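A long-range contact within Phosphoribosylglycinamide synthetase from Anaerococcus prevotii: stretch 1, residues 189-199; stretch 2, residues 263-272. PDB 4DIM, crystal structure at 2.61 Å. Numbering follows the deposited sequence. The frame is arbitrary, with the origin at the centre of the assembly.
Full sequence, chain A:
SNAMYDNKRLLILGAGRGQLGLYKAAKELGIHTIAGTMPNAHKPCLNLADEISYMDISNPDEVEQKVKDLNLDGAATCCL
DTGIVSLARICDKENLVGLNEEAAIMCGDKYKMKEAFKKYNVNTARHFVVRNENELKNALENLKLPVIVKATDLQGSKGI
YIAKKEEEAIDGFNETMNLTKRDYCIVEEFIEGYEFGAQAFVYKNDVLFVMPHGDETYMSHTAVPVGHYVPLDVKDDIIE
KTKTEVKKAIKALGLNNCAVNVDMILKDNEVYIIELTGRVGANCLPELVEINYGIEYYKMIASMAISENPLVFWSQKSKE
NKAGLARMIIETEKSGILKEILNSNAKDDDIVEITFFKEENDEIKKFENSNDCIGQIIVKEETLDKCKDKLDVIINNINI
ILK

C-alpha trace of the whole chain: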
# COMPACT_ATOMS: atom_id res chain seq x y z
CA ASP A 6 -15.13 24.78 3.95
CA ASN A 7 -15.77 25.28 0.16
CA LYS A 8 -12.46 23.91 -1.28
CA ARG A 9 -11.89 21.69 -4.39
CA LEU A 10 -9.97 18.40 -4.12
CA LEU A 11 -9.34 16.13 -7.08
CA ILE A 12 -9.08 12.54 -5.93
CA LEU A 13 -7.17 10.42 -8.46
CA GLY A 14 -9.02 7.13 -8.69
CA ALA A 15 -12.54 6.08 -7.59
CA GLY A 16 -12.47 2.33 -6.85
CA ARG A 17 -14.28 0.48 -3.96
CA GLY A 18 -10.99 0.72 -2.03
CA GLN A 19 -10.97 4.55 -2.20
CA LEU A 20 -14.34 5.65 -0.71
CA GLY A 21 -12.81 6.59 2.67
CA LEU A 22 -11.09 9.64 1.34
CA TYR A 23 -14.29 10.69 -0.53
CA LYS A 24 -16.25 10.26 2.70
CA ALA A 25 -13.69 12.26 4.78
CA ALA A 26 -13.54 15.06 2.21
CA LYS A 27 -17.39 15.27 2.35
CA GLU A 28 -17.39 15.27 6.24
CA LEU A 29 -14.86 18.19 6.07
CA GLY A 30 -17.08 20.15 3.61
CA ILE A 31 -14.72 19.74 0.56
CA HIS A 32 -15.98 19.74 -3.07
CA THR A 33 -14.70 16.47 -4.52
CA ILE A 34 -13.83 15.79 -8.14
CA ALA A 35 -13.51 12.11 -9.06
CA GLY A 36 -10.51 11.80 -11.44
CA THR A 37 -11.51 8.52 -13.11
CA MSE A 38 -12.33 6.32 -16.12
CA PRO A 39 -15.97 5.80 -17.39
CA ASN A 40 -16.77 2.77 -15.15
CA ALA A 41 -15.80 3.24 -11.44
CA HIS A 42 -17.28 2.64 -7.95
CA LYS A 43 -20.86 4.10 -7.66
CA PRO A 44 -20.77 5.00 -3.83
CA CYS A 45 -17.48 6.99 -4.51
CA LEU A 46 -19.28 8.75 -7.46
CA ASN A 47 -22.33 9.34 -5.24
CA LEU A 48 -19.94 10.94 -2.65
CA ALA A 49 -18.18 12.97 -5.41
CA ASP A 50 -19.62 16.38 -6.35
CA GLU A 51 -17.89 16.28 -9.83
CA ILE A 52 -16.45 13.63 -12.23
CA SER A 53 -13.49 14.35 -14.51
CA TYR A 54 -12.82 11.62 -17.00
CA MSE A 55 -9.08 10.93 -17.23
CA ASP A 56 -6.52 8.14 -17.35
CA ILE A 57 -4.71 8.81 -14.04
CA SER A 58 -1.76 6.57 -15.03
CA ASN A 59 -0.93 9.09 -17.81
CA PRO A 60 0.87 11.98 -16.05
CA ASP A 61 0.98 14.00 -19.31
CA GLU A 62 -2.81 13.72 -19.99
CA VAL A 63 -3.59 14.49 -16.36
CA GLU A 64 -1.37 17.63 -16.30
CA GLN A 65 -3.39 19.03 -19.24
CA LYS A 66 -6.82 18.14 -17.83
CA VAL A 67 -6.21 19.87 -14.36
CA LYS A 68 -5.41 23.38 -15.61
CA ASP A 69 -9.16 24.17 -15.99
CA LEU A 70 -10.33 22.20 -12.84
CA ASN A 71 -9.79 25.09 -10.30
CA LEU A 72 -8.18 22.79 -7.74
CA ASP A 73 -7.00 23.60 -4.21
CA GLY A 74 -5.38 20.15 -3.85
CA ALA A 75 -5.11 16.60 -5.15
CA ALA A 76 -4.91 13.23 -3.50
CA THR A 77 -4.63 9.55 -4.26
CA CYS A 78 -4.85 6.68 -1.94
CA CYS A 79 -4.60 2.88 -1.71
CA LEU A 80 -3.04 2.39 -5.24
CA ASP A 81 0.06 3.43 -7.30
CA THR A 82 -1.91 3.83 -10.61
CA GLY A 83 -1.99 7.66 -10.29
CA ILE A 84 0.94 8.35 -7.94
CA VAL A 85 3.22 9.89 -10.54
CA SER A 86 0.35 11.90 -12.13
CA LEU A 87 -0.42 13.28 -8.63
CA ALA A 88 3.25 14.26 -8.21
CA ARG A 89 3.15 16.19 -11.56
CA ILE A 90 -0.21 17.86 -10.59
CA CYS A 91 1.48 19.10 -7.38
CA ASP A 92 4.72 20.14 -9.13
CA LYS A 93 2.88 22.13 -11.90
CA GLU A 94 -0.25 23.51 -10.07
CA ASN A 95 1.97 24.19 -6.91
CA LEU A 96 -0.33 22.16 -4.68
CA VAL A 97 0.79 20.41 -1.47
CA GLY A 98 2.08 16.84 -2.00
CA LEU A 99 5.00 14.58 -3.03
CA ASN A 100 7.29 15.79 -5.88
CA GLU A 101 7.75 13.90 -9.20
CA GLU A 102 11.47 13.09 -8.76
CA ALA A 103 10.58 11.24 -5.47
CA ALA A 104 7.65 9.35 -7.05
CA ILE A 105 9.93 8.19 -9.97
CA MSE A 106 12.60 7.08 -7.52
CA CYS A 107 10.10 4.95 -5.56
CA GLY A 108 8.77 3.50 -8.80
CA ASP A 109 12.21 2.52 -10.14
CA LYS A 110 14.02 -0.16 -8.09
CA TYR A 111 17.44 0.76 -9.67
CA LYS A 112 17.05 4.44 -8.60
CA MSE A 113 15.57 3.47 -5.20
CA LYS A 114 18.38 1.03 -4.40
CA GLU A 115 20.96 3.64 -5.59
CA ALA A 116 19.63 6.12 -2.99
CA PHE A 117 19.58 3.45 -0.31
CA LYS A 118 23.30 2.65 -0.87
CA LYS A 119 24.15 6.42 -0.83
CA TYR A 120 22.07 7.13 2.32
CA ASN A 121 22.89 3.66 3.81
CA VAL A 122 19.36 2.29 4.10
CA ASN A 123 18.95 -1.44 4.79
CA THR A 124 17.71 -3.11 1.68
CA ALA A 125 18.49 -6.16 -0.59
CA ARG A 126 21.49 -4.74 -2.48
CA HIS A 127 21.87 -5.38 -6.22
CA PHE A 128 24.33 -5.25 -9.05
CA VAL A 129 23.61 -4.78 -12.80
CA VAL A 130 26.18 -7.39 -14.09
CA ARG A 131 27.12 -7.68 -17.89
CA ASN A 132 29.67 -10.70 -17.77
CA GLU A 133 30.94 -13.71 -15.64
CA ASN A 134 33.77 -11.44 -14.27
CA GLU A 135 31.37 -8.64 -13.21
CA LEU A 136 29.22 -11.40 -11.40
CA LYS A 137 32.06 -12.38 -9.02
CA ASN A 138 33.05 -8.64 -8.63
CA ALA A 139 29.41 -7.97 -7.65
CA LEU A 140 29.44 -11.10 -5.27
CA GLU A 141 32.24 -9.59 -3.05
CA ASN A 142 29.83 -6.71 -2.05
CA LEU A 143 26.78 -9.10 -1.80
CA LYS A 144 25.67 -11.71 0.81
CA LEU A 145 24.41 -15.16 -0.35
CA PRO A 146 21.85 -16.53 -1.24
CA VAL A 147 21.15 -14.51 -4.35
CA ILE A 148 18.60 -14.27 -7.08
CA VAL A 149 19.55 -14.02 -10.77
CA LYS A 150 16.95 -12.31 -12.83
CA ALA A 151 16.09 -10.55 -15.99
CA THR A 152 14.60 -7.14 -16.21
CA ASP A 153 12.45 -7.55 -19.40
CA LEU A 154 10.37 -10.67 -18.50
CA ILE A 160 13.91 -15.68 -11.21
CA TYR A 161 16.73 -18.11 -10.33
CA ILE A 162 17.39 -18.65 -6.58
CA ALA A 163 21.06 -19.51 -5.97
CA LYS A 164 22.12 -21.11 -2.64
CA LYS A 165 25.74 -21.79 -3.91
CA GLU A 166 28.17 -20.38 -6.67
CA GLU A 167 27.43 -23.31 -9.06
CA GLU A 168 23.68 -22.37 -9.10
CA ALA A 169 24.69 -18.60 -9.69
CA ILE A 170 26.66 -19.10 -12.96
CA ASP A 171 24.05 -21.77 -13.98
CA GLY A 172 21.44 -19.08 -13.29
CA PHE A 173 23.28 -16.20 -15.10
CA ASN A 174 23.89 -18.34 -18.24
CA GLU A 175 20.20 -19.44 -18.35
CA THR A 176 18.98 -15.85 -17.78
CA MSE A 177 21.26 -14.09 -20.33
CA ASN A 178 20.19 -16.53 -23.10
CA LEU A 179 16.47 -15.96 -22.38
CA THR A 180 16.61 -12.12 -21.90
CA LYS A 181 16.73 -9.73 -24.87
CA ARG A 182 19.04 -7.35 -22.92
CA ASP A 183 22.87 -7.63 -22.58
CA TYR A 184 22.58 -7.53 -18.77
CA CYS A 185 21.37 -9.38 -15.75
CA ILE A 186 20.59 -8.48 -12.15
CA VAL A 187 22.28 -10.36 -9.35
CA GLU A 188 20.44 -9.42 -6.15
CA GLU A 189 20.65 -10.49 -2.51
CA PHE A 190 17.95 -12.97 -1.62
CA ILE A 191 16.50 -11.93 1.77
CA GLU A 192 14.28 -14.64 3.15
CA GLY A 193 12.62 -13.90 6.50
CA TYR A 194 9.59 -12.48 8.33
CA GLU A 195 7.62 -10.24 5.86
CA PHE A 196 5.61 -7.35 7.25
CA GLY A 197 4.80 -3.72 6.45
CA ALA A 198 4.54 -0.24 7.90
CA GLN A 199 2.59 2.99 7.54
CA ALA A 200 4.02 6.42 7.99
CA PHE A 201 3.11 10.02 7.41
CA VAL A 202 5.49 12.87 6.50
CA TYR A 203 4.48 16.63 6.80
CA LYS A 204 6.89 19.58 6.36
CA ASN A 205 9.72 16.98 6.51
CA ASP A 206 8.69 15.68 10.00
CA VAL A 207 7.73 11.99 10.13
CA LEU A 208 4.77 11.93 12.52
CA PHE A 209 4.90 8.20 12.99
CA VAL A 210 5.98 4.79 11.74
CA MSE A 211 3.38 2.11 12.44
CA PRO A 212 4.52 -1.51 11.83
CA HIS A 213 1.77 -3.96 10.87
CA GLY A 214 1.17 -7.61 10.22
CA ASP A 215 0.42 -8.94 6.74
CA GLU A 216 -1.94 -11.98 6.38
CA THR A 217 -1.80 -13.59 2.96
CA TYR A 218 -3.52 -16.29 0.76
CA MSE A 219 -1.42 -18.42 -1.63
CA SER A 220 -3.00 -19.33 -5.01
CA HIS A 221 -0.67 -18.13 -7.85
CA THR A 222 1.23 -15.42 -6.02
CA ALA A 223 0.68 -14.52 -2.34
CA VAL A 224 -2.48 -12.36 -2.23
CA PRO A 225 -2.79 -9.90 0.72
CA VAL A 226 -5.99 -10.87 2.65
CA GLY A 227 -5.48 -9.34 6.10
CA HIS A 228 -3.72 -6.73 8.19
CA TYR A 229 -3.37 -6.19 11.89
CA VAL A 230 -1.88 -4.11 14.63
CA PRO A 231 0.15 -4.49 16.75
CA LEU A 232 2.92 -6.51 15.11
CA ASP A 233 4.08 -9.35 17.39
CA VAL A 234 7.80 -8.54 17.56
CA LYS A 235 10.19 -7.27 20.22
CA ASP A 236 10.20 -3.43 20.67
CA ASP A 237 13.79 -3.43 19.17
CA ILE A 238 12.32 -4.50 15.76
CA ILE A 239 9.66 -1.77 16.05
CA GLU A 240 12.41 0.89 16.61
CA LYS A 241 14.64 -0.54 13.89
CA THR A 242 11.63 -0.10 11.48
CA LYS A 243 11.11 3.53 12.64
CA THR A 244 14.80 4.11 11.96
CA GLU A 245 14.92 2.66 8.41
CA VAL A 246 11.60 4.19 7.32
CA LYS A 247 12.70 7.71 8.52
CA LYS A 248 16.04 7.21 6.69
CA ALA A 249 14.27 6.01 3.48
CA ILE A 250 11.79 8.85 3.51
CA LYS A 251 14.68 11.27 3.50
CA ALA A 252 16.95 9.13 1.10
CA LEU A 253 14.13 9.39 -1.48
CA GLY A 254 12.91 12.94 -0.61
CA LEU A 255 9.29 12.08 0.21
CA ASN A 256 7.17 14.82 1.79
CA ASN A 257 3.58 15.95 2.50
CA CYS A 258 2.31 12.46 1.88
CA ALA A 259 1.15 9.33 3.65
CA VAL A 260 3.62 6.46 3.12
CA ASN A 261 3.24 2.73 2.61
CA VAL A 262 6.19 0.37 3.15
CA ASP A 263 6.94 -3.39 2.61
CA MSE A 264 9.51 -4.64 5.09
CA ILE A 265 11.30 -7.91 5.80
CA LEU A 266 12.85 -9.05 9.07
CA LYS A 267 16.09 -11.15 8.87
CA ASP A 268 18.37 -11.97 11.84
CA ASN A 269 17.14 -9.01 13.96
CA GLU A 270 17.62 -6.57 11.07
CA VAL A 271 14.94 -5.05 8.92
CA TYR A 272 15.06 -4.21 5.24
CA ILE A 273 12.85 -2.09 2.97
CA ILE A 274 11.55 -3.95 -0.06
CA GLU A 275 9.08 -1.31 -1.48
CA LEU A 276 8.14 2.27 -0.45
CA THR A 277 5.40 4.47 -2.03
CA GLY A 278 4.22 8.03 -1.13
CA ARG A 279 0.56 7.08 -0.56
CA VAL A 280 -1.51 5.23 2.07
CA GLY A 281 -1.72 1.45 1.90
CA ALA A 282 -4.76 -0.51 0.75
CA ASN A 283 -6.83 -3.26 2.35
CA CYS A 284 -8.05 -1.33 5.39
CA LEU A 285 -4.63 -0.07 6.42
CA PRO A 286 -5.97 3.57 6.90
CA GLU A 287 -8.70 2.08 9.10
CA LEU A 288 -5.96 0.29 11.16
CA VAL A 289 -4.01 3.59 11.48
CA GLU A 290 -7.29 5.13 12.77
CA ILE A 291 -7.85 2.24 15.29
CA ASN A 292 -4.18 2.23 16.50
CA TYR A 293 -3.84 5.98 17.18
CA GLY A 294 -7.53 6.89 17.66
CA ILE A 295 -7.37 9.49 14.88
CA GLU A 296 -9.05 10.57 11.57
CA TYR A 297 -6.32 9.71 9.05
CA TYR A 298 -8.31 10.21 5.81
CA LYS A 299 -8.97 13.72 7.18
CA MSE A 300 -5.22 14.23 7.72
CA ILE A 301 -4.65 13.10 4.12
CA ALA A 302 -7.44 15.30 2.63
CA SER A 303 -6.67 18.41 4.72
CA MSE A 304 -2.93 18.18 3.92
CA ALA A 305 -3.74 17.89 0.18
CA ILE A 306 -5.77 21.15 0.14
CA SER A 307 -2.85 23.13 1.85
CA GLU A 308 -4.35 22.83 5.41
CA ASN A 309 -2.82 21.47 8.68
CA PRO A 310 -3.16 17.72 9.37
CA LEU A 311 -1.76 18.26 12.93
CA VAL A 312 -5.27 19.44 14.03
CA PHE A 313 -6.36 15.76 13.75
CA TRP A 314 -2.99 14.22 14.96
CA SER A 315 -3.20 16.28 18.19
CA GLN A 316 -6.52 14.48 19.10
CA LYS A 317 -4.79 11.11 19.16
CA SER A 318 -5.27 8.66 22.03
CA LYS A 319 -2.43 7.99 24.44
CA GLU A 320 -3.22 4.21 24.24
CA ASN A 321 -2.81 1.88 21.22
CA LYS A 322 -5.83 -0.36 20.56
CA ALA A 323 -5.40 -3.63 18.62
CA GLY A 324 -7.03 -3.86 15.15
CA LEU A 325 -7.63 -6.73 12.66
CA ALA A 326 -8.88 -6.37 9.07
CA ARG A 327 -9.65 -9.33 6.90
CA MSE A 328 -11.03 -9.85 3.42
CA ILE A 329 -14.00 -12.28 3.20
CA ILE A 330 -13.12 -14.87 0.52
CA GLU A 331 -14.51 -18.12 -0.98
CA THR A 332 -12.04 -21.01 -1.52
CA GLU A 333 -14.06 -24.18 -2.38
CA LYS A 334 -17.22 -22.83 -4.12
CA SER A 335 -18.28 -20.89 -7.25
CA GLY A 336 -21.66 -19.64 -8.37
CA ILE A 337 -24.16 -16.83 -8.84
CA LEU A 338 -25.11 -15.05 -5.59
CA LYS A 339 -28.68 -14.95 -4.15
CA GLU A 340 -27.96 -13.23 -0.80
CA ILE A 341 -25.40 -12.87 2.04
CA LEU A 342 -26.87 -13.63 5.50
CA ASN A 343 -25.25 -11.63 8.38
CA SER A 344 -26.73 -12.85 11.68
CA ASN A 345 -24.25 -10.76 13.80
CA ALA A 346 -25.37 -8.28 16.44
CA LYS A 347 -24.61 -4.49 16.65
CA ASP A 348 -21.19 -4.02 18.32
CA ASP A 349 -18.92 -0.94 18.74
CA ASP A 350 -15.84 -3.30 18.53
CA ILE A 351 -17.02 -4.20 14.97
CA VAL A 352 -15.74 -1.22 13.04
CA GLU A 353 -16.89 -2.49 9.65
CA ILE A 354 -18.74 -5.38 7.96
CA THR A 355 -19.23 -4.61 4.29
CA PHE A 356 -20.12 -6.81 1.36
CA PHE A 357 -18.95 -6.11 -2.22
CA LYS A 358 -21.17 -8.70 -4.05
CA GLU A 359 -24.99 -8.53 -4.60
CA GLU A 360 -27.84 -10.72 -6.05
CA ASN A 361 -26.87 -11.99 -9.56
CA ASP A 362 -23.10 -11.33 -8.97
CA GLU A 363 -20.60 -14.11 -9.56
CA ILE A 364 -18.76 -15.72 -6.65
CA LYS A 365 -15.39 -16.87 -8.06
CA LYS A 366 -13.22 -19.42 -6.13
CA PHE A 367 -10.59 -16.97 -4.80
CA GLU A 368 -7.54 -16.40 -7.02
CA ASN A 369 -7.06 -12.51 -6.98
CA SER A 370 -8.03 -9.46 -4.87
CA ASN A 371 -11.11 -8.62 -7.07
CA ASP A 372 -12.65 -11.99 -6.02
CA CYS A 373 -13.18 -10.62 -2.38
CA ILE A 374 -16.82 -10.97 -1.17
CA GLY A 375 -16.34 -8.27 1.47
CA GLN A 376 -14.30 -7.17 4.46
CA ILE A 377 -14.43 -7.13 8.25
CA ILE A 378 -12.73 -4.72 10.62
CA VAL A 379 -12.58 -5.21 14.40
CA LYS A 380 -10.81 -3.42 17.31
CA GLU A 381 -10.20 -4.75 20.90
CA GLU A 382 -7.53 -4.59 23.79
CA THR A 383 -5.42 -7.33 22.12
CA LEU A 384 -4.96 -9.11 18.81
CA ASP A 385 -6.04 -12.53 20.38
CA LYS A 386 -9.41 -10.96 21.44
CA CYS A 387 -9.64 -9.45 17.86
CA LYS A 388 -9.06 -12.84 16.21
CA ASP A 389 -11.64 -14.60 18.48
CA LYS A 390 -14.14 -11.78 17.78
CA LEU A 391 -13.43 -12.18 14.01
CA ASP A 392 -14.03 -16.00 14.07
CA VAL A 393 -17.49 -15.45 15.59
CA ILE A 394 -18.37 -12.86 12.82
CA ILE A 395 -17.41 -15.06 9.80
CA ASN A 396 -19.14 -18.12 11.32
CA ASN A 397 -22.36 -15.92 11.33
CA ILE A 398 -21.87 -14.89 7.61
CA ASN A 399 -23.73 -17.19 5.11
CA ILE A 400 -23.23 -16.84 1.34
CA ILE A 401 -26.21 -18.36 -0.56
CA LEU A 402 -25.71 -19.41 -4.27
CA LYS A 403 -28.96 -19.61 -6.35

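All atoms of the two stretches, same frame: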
# COMPACT_ATOMS: atom_id res chain seq x y z
N GLU A 189 20.71 -9.75 -3.78
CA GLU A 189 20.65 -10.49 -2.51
C GLU A 189 19.27 -11.05 -2.30
O GLU A 189 18.26 -10.34 -2.49
CB GLU A 189 20.97 -9.57 -1.32
CG GLU A 189 22.39 -9.04 -1.25
CD GLU A 189 22.62 -8.18 -0.03
OE1 GLU A 189 23.60 -8.43 0.71
OE2 GLU A 189 21.82 -7.24 0.19
N PHE A 190 19.21 -12.31 -1.92
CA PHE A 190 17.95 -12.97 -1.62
C PHE A 190 17.77 -12.93 -0.11
O PHE A 190 18.56 -13.52 0.62
CB PHE A 190 17.94 -14.40 -2.18
CG PHE A 190 16.58 -15.07 -2.08
CD1 PHE A 190 15.43 -14.43 -2.54
CD2 PHE A 190 16.45 -16.32 -1.51
CE1 PHE A 190 14.18 -15.02 -2.38
CE2 PHE A 190 15.20 -16.92 -1.37
CZ PHE A 190 14.07 -16.26 -1.81
N ILE A 191 16.80 -12.13 0.35
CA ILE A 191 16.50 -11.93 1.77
C ILE A 191 15.27 -12.75 2.05
O ILE A 191 14.21 -12.48 1.52
CB ILE A 191 16.30 -10.43 2.11
CG1 ILE A 191 17.43 -9.54 1.56
CG2 ILE A 191 16.14 -10.23 3.60
CD1 ILE A 191 18.79 -9.75 2.21
N GLU A 192 15.41 -13.79 2.82
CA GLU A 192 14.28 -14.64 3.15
C GLU A 192 14.10 -14.47 4.66
O GLU A 192 15.07 -14.52 5.41
CB GLU A 192 14.49 -16.11 2.64
CG GLU A 192 15.68 -16.90 3.16
CD GLU A 192 17.08 -16.58 2.65
OE1 GLU A 192 17.84 -17.56 2.43
OE2 GLU A 192 17.46 -15.39 2.59
N GLY A 193 12.89 -14.11 5.08
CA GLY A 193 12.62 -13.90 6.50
C GLY A 193 11.18 -13.55 6.82
O GLY A 193 10.28 -13.88 6.05
N TYR A 194 10.95 -12.88 7.95
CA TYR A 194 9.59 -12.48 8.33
C TYR A 194 9.15 -11.22 7.55
O TYR A 194 9.75 -10.14 7.72
CB TYR A 194 9.47 -12.27 9.86
CG TYR A 194 8.05 -12.03 10.29
CD1 TYR A 194 7.08 -13.02 10.15
CD2 TYR A 194 7.64 -10.78 10.76
CE1 TYR A 194 5.74 -12.77 10.44
CE2 TYR A 194 6.31 -10.54 11.11
CZ TYR A 194 5.35 -11.53 10.93
OH TYR A 194 4.02 -11.32 11.23
N GLU A 195 8.14 -11.37 6.66
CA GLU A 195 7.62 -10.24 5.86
C GLU A 195 6.53 -9.49 6.61
O GLU A 195 5.62 -10.09 7.17
CB GLU A 195 7.04 -10.68 4.52
CG GLU A 195 8.02 -11.35 3.59
CD GLU A 195 7.40 -11.97 2.35
OE1 GLU A 195 6.15 -12.04 2.27
OE2 GLU A 195 8.17 -12.39 1.45
N PHE A 196 6.62 -8.18 6.61
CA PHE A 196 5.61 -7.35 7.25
C PHE A 196 5.66 -5.99 6.57
O PHE A 196 6.41 -5.84 5.61
CB PHE A 196 5.85 -7.28 8.78
CG PHE A 196 7.13 -6.59 9.18
CD1 PHE A 196 7.12 -5.25 9.55
CD2 PHE A 196 8.35 -7.21 9.04
CE1 PHE A 196 8.31 -4.57 9.81
CE2 PHE A 196 9.53 -6.52 9.24
CZ PHE A 196 9.50 -5.22 9.69
N GLY A 197 4.85 -5.06 7.01
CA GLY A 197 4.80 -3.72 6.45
C GLY A 197 4.78 -2.63 7.50
O GLY A 197 4.84 -2.88 8.71
N ALA A 198 4.66 -1.39 7.02
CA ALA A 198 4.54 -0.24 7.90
C ALA A 198 3.89 0.92 7.21
O ALA A 198 4.03 1.07 6.00
CB ALA A 198 5.91 0.17 8.41
N GLN A 199 3.21 1.76 7.99
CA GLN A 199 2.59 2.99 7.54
C GLN A 199 3.34 4.13 8.15
O GLN A 199 3.84 4.02 9.26
CB GLN A 199 1.10 3.11 7.94
CG GLN A 199 0.13 2.08 7.37
CD GLN A 199 0.07 2.01 5.86
OE1 GLN A 199 -0.54 2.84 5.21
NE2 GLN A 199 0.73 1.03 5.28
N ASP A 263 6.84 -1.93 2.56
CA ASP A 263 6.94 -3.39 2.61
C ASP A 263 8.31 -3.66 3.18
O ASP A 263 9.32 -3.27 2.58
CB ASP A 263 6.77 -4.06 1.22
CG ASP A 263 5.46 -3.81 0.49
OD1 ASP A 263 4.41 -3.69 1.16
OD2 ASP A 263 5.47 -3.86 -0.76
N MSE A 264 8.33 -4.29 4.34
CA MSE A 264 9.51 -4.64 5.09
C MSE A 264 9.78 -6.14 5.06
O MSE A 264 8.92 -6.95 4.75
CB MSE A 264 9.30 -4.26 6.58
CG MSE A 264 8.69 -2.84 6.90
SE MSE A 264 9.94 -1.45 6.70
CE MSE A 264 11.65 -2.16 7.64
N ILE A 265 10.94 -6.51 5.54
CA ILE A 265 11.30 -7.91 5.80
C ILE A 265 12.23 -7.95 7.01
O ILE A 265 13.15 -7.14 7.14
CB ILE A 265 11.89 -8.65 4.59
CG1 ILE A 265 12.21 -10.12 4.94
CG2 ILE A 265 13.11 -7.94 4.06
CD1 ILE A 265 12.06 -10.99 3.91
N LEU A 266 12.00 -8.91 7.90
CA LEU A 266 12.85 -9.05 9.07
C LEU A 266 13.75 -10.29 8.91
O LEU A 266 13.24 -11.39 8.73
CB LEU A 266 11.96 -9.13 10.33
CG LEU A 266 12.51 -9.81 11.55
CD1 LEU A 266 13.64 -9.00 12.16
CD2 LEU A 266 11.42 -9.94 12.54
N LYS A 267 15.09 -10.07 8.94
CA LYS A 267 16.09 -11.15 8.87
C LYS A 267 17.16 -10.96 9.93
O LYS A 267 17.88 -9.96 9.91
CB LYS A 267 16.76 -11.23 7.47
CG LYS A 267 17.84 -12.33 7.33
CD LYS A 267 18.32 -12.43 5.90
CE LYS A 267 19.44 -13.42 5.63
NZ LYS A 267 19.75 -13.51 4.18
N ASP A 268 17.31 -11.96 10.82
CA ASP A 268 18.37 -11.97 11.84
C ASP A 268 18.43 -10.65 12.64
O ASP A 268 19.50 -10.03 12.77
CB ASP A 268 19.74 -12.25 11.18
CG ASP A 268 19.78 -13.54 10.36
OD1 ASP A 268 19.01 -14.49 10.69
OD2 ASP A 268 20.60 -13.62 9.39
N ASN A 269 17.28 -10.24 13.19
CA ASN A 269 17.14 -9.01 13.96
C ASN A 269 17.61 -7.75 13.18
O ASN A 269 18.12 -6.79 13.76
CB ASN A 269 17.83 -9.14 15.34
CG ASN A 269 17.04 -10.06 16.23
OD1 ASN A 269 15.82 -9.89 16.39
ND2 ASN A 269 17.67 -11.11 16.74
N GLU A 270 17.34 -7.73 11.90
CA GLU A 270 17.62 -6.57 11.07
C GLU A 270 16.52 -6.50 10.10
O GLU A 270 16.00 -7.54 9.69
CB GLU A 270 18.99 -6.64 10.39
CG GLU A 270 20.14 -6.24 11.31
CD GLU A 270 20.03 -4.89 12.00
OE1 GLU A 270 19.36 -3.98 11.45
OE2 GLU A 270 20.58 -4.76 13.12
N VAL A 271 16.09 -5.27 9.79
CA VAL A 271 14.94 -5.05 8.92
C VAL A 271 15.41 -4.39 7.67
O VAL A 271 16.36 -3.63 7.69
CB VAL A 271 13.81 -4.27 9.63
CG1 VAL A 271 13.40 -4.98 10.91
CG2 VAL A 271 14.21 -2.82 9.93
N TYR A 272 14.74 -4.70 6.58
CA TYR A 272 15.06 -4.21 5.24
C TYR A 272 13.81 -3.73 4.55
O TYR A 272 12.76 -4.36 4.69
CB TYR A 272 15.70 -5.34 4.41
CG TYR A 272 16.93 -5.93 5.05
CD1 TYR A 272 18.21 -5.52 4.67
CD2 TYR A 272 16.83 -6.95 5.99
CE1 TYR A 272 19.34 -6.04 5.27
CE2 TYR A 272 17.96 -7.49 6.59
CZ TYR A 272 19.22 -7.01 6.25
OH TYR A 272 20.36 -7.53 6.85

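Strand 194-199 lies antiparallel to the strand that opens stretch 2, and the contact, which buries 707 Å² in all, is built round Phe196, Ile191 and Met264. Four backbone hydrogen bonds set the register. Tyr194 N donates to Leu266 O (2.8 Å) and Leu266 N to Tyr194 O (2.6 Å); two residues on, Phe196 N donates to Met264 O (3.2 Å) and Met264 N to Phe196 O (2.8 Å). Glu195 faces Ile265, and Gly197 faces Asp263, as the non-hydrogen-bonded pairs.

Phe196, buried, covers the most surface. With chi1 at p its ring turns back across the neighbouring strand, so that Met264 CB sits over one face, 3.4 Å from the centroid of the Phe196 ring, a CH-pi contact. Val271 CG1 meets the ring edge, 4.1 Å from Phe196 CZ, and Leu266 CB lies 3.7 Å from Phe196 CE2. A flat, apolar ring can thus touch several residues of the hairpin at once. Met264, a selenomethionine with all three chi angles at m, leads its end away from stretch 1, while its CG stays 4.4 Å from Ala198 CB.

Ile191 precedes the strand, and its side chain points toward stretch 2. Its CG2 packs 3.8 Å from Ile265 CG2, 4.1 Å from Tyr272 CD2 and 3.9 Å from Lys267 CD, a branched side chain filling the space between them. Ile265 CD1 also reaches back to within 3.4 Å of Gly193 N. Glycine suits position 193: a CB there would clash with Leu266 O, whereas the existing Gly193 CA makes a CA-H...O contact with Leu266 O at 3.4 Å.

At the margin, the fully extended Lys267 brings its NZ to 3.4 Å from Glu192 OE2, a salt bridge whose hydrogen bond is weak, while its aliphatic portion covers Ile191.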